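Local coordinates for A rubisco-like protein (PDB 3NWR), which is a RuBisCO-like lyase that probably acts on a phosphorylated substrate at an active site built around a carboxylated lysine, at the interface of chains A and B. Numbering follows the deposited sequence. Chains: chain A/B, A rubisco-like protein.

The two contacts lie about 25 Å apart, measured between the centres of their C-alpha atoms, and share no residue. Contact 1 joins catalytic domain to catalytic domain: helices 240-252 and 267-276 of chain A meet the start of helix 240-252 in chain B through charge and hydrogen bonds. In contact 2 the N-terminal domain of chain A, with the end of helix 27-37 and nearby loops, covers loops of the catalytic domain of chain B, one of them a few residues beyond the carboxylated B:Lys195. Both recur with the chains exchanged. One therefore fastens the two catalytic domains, while the other probably ties dimer formation to completing the active site.

Contact 1: the interface of chains A and B. Residues chain A 244, 268, 271-272, 275; chain B 239-241.
In A:Arg275 the chain bends at chi3 (-53°), which brings the guanidinium end across A:Ser272 CA and toward chain B. B:Asp239 answers with CG anti to its backbone N (chi1 160°), so its carboxylate, just ahead of helix 240-252, turns toward helix 267-276 of chain A. A:Arg244, extended from CG to NE, arrives from helix 240-252.

A:Arg244 and B:Asp241 meet tip to tip and nearly coplanar, with 26° between the guanidinium and carboxylate planes. This is an end-on, two-nitrogen grip: NH1 of A:Arg244 reaches OD1 of B:Asp241 at 2.9 Å, NH2 reaches OD2 at 2.8 Å, and each carboxylate oxygen offers its syn lone pair. B:Asp241 OD2 is held twice, because NH2 of A:Arg275 also bonds to it at 2.9 Å, coming from above the carboxylate plane. That same NH2 takes the syn lone pair of B:Asp239 OD2 at 2.9 Å, while NH1 of A:Arg275 makes a salt bridge with OD1 of B:Asp239. One guanidinium thus links two aspartates, probably offsetting their mutual repulsion.

The first turn of helix 240-252 in chain B receives its caps from chain A. B:Leu240 N donates to the backbone A:Ser268 O at 3.1 Å, and B:Asp241 N donates to A:Ser272 OG at 3.2 Å. The positive end of that helix may also help keep both aspartates ionised. A:Ser272 OG, which accepts from the amide of B:Asp241, itself donates a hydrogen bond to B:Asp239 OD1, 2.6 Å away and approached from above the carboxylate plane.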
loop_
_atom_site.group_PDB
_atom_site.type_symbol
_atom_site.label_atom_id
_atom_site.label_comp_id
_atom_site.label_asym_id
_atom_site.label_seq_id
_atom_site.Cartn_x
_atom_site.Cartn_y
_atom_site.Cartn_z
ATOM N N ARG A 244 14.167 -13.163 -3.680
ATOM C CA ARG A 244 14.860 -14.247 -2.994
ATOM C C ARG A 244 16.171 -14.577 -3.689
ATOM O O ARG A 244 17.184 -14.799 -3.023
ATOM C CB ARG A 244 13.979 -15.499 -2.881
ATOM C CG ARG A 244 13.001 -15.444 -1.702
ATOM C CD ARG A 244 12.079 -16.658 -1.659
ATOM N NE ARG A 244 11.485 -16.827 -0.332
ATOM C CZ ARG A 244 10.340 -17.460 -0.088
ATOM N NH1 ARG A 244 9.636 -17.980 -1.089
ATOM N NH2 ARG A 244 9.893 -17.567 1.155
ATOM N N SER A 268 2.808 -9.778 2.326
ATOM C CA SER A 268 2.906 -11.177 1.907
ATOM C C SER A 268 4.305 -11.527 1.421
ATOM O O SER A 268 4.854 -12.588 1.761
ATOM C CB SER A 268 1.893 -11.464 0.790
ATOM O OG SER A 268 0.581 -11.275 1.271
ATOM N N GLN A 271 7.139 -10.975 4.500
ATOM C CA GLN A 271 7.148 -12.025 5.514
ATOM C C GLN A 271 7.809 -13.287 4.956
ATOM O O GLN A 271 8.600 -13.940 5.644
ATOM C CB GLN A 271 5.744 -12.311 6.057
ATOM C CG GLN A 271 5.778 -13.350 7.165
ATOM C CD GLN A 271 4.452 -13.570 7.856
ATOM O OE1 GLN A 271 3.442 -12.938 7.533
ATOM N NE2 GLN A 271 4.452 -14.472 8.827
ATOM N N SER A 272 7.518 -13.615 3.700
ATOM C CA SER A 272 8.135 -14.788 3.089
ATOM C C SER A 272 9.645 -14.595 2.912
ATOM O O SER A 272 10.424 -15.498 3.209
ATOM C CB SER A 272 7.465 -15.125 1.757
ATOM O OG SER A 272 6.174 -15.665 1.989
ATOM N N ARG A 275 11.701 -15.122 6.075
ATOM C CA ARG A 275 11.946 -16.495 6.500
ATOM C C ARG A 275 13.121 -17.149 5.778
ATOM O O ARG A 275 13.706 -18.104 6.286
ATOM C CB ARG A 275 10.693 -17.350 6.325
ATOM C CG ARG A 275 9.614 -17.096 7.358
ATOM C CD ARG A 275 8.632 -18.267 7.386
ATOM N NE ARG A 275 8.120 -18.529 6.049
ATOM C CZ ARG A 275 7.104 -17.868 5.508
ATOM N NH1 ARG A 275 6.485 -16.920 6.204
ATOM N NH2 ARG A 275 6.709 -18.156 4.277
ATOM N N ASP B 239 0.554 -14.771 3.819
ATOM C CA ASP B 239 1.954 -14.838 3.469
ATOM C C ASP B 239 2.111 -15.501 2.089
ATOM O O ASP B 239 1.326 -16.387 1.738
ATOM C CB ASP B 239 2.630 -15.650 4.565
ATOM C CG ASP B 239 3.936 -16.201 4.147
ATOM O OD1 ASP B 239 4.931 -15.454 4.260
ATOM O OD2 ASP B 239 3.961 -17.378 3.725
ATOM N N LEU B 240 3.084 -15.069 1.288
ATOM C CA LEU B 240 3.168 -15.546 -0.102
ATOM C C LEU B 240 3.292 -17.067 -0.230
ATOM O O LEU B 240 2.559 -17.682 -1.003
ATOM C CB LEU B 240 4.305 -14.858 -0.872
ATOM C CG LEU B 240 4.526 -15.208 -2.355
ATOM C CD1 LEU B 240 5.295 -16.530 -2.558
ATOM C CD2 LEU B 240 3.214 -15.201 -3.149
ATOM N N ASP B 241 4.207 -17.677 0.519
ATOM C CA ASP B 241 4.356 -19.127 0.429
ATOM C C ASP B 241 3.034 -19.811 0.767
ATOM O O ASP B 241 2.636 -20.779 0.110
ATOM C CB ASP B 241 5.460 -19.635 1.357
ATOM C CG ASP B 241 6.843 -19.198 0.923
ATOM O OD1 ASP B 241 7.046 -18.855 -0.252
ATOM O OD2 ASP B 241 7.756 -19.215 1.774
#

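Contact 2: the interface of chains A and B. Residues chain A 36-40, 57, 102, 113; chain B 170-173, 199, 205.
The loop after strand 163-165 of the catalytic barrel in chain B, where B:Pro170 follows a cis peptide bond, sits here against the N-terminal domain of chain A. Beside it lies B:Val199, a few residues beyond the carboxylated B:Lys195.

B:Val172 and B:Val199 are the main apolar contributors from chain B. B:Val172 holds CG1 in the crowded position between its backbone N and carbonyl carbon (chi1 65°), aiming this methyl at the backbone of A:Ser39 and at the amide of A:Asn102, whose ND2 is 3.7 Å from B:Val172 CG1. That amide is locked from its own chain: A:Asn102 ND2 donates to A:Ser57 O at 2.8 Å, almost straight (174° at the hydrogen). A:Asn102 also crosses B:His205 obliquely at the edge of the imidazole ring.

B:Val199 crosses A:Gln38 and A:Thr113 at about right angles, its CG1 lying 3.8 Å from A:Gln38 O. Behind it, the bent side chain of A:Gln38 is tied down by NE2 donating to A:Thr113 O at 2.9 Å, which braces the loop after helix 27-37.

Water carries much of the polar contact. B:Val199 O meets water 1, which also binds the A:Thr113 OG1 hydroxyl at 2.8 Å, and water 2, which sits 2.7 Å from A:Asn102 O. Water 3 bridges the A:Glu37 OE1 carboxylate and B:Asn171 ND2, a side-chain amide with a further weak bond to A:Ser39 O.

By setting the partner's N-terminal domain against these loops, one of which follows the carboxylated lysine in sequence, this site probably helps shape an active site that is shared across the dimer, as in the RuBisCO family.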
loop_
_atom_site.group_PDB
_atom_site.type_symbol
_atom_site.label_atom_id
_atom_site.label_comp_id
_atom_site.label_asym_id
_atom_site.label_seq_id
_atom_site.Cartn_x
_atom_site.Cartn_y
_atom_site.Cartn_z
ATOM N N GLY A 36 -18.923 -3.555 12.848
ATOM C CA GLY A 36 -19.702 -4.592 12.196
ATOM C C GLY A 36 -19.168 -4.929 10.822
ATOM O O GLY A 36 -19.020 -6.104 10.471
ATOM N N GLU A 37 -18.875 -3.897 10.038
ATOM C CA GLU A 37 -18.415 -4.107 8.672
ATOM C C GLU A 37 -17.088 -4.849 8.612
ATOM O O GLU A 37 -16.855 -5.628 7.688
ATOM C CB GLU A 37 -18.312 -2.777 7.929
ATOM C CG GLU A 37 -19.668 -2.199 7.585
ATOM C CD GLU A 37 -20.449 -3.125 6.677
ATOM O OE1 GLU A 37 -20.004 -3.326 5.525
ATOM O OE2 GLU A 37 -21.488 -3.666 7.120
ATOM N N GLN A 38 -16.232 -4.621 9.604
ATOM C CA GLN A 38 -14.906 -5.239 9.626
ATOM C C GLN A 38 -14.906 -6.577 10.356
ATOM O O GLN A 38 -13.851 -7.179 10.566
ATOM C CB GLN A 38 -13.880 -4.297 10.253
ATOM C CG GLN A 38 -13.695 -2.983 9.493
ATOM C CD GLN A 38 -13.479 -3.184 8.002
ATOM O OE1 GLN A 38 -14.367 -2.904 7.191
ATOM N NE2 GLN A 38 -12.298 -3.667 7.634
ATOM N N SER A 39 -16.089 -7.038 10.737
ATOM C CA SER A 39 -16.224 -8.351 11.348
ATOM C C SER A 39 -17.489 -9.041 10.848
ATOM O O SER A 39 -17.666 -9.188 9.640
ATOM C CB SER A 39 -16.150 -8.276 12.879
ATOM O OG SER A 39 -17.226 -7.535 13.430
ATOM N N SER A 40 -18.374 -9.443 11.755
ATOM C CA SER A 40 -19.539 -10.252 11.369
ATOM C C SER A 40 -20.878 -9.500 11.296
ATOM O O SER A 40 -21.946 -10.121 11.351
ATOM C CB SER A 40 -19.692 -11.424 12.327
ATOM O OG SER A 40 -19.818 -10.955 13.656
ATOM N N SER A 57 -17.227 -13.625 17.047
ATOM C CA SER A 57 -16.797 -12.995 15.800
ATOM C C SER A 57 -17.125 -11.516 15.638
ATOM O O SER A 57 -16.628 -10.878 14.717
ATOM C CB SER A 57 -17.379 -13.752 14.607
ATOM O OG SER A 57 -18.791 -13.599 14.551
ATOM N N ASN A 102 -11.009 -14.314 14.360
ATOM C CA ASN A 102 -11.445 -13.885 13.029
ATOM C C ASN A 102 -10.290 -13.846 12.033
ATOM O O ASN A 102 -10.504 -13.974 10.820
ATOM C CB ASN A 102 -12.062 -12.483 13.074
ATOM C CG ASN A 102 -13.437 -12.456 13.701
ATOM O OD1 ASN A 102 -13.926 -13.465 14.199
ATOM N ND2 ASN A 102 -14.073 -11.288 13.674
ATOM N N THR A 113 -8.426 -6.044 7.838
ATOM C CA THR A 113 -9.418 -5.981 8.907
ATOM C C THR A 113 -9.385 -4.637 9.625
ATOM O O THR A 113 -10.422 -3.995 9.789
ATOM C CB THR A 113 -9.205 -7.120 9.922
ATOM O OG1 THR A 113 -9.318 -8.384 9.254
ATOM C CG2 THR A 113 -10.263 -7.053 11.029
ATOM N N PRO B 170 -22.675 -13.952 7.161
ATOM C CA PRO B 170 -21.815 -12.890 7.703
ATOM C C PRO B 170 -20.407 -12.939 7.125
ATOM O O PRO B 170 -19.962 -14.002 6.676
ATOM C CB PRO B 170 -21.770 -13.206 9.201
ATOM C CG PRO B 170 -22.052 -14.664 9.279
ATOM C CD PRO B 170 -23.075 -14.908 8.208
ATOM N N ASN B 171 -19.720 -11.798 7.151
ATOM C CA ASN B 171 -18.409 -11.662 6.511
ATOM C C ASN B 171 -17.426 -12.704 7.000
ATOM O O ASN B 171 -16.624 -13.233 6.234
ATOM C CB ASN B 171 -17.814 -10.278 6.788
ATOM C CG ASN B 171 -18.638 -9.150 6.201
ATOM O OD1 ASN B 171 -19.383 -9.337 5.241
ATOM N ND2 ASN B 171 -18.492 -7.957 6.775
ATOM N N VAL B 172 -17.475 -12.962 8.300
ATOM C CA VAL B 172 -16.583 -13.922 8.929
ATOM C C VAL B 172 -17.298 -14.449 10.170
ATOM O O VAL B 172 -18.106 -13.739 10.768
ATOM C CB VAL B 172 -15.208 -13.272 9.280
ATOM C CG1 VAL B 172 -15.353 -12.159 10.347
ATOM C CG2 VAL B 172 -14.209 -14.331 9.712
ATOM N N GLY B 173 -17.039 -15.697 10.540
ATOM C CA GLY B 173 -17.640 -16.246 11.746
ATOM C C GLY B 173 -18.377 -17.558 11.553
ATOM O O GLY B 173 -18.531 -18.328 12.504
ATOM N N VAL B 199 -12.433 -9.699 4.864
ATOM C CA VAL B 199 -11.971 -9.940 6.229
ATOM C C VAL B 199 -11.952 -11.428 6.585
ATOM O O VAL B 199 -11.528 -11.784 7.670
ATOM C CB VAL B 199 -12.750 -9.115 7.289
ATOM C CG1 VAL B 199 -12.727 -7.626 6.914
ATOM C CG2 VAL B 199 -14.190 -9.635 7.447
ATOM N N HIS B 205 -12.429 -19.822 12.747
ATOM C CA HIS B 205 -13.810 -20.288 12.600
ATOM C C HIS B 205 -14.000 -21.237 11.419
ATOM O O HIS B 205 -14.822 -22.157 11.459
ATOM C CB HIS B 205 -14.751 -19.097 12.434
ATOM C CG HIS B 205 -14.615 -18.071 13.514
ATOM N ND1 HIS B 205 -14.321 -16.748 13.259
ATOM C CD2 HIS B 205 -14.729 -18.180 14.859
ATOM C CE1 HIS B 205 -14.271 -16.084 14.400
ATOM N NE2 HIS B 205 -14.505 -16.932 15.386
HETATM O O HOH W 1 -10.930 -10.524 10.186
HETATM O O HOH W 2 -9.879 -13.879 8.244
HETATM O O HOH W 3 -19.111 -5.755 4.694
#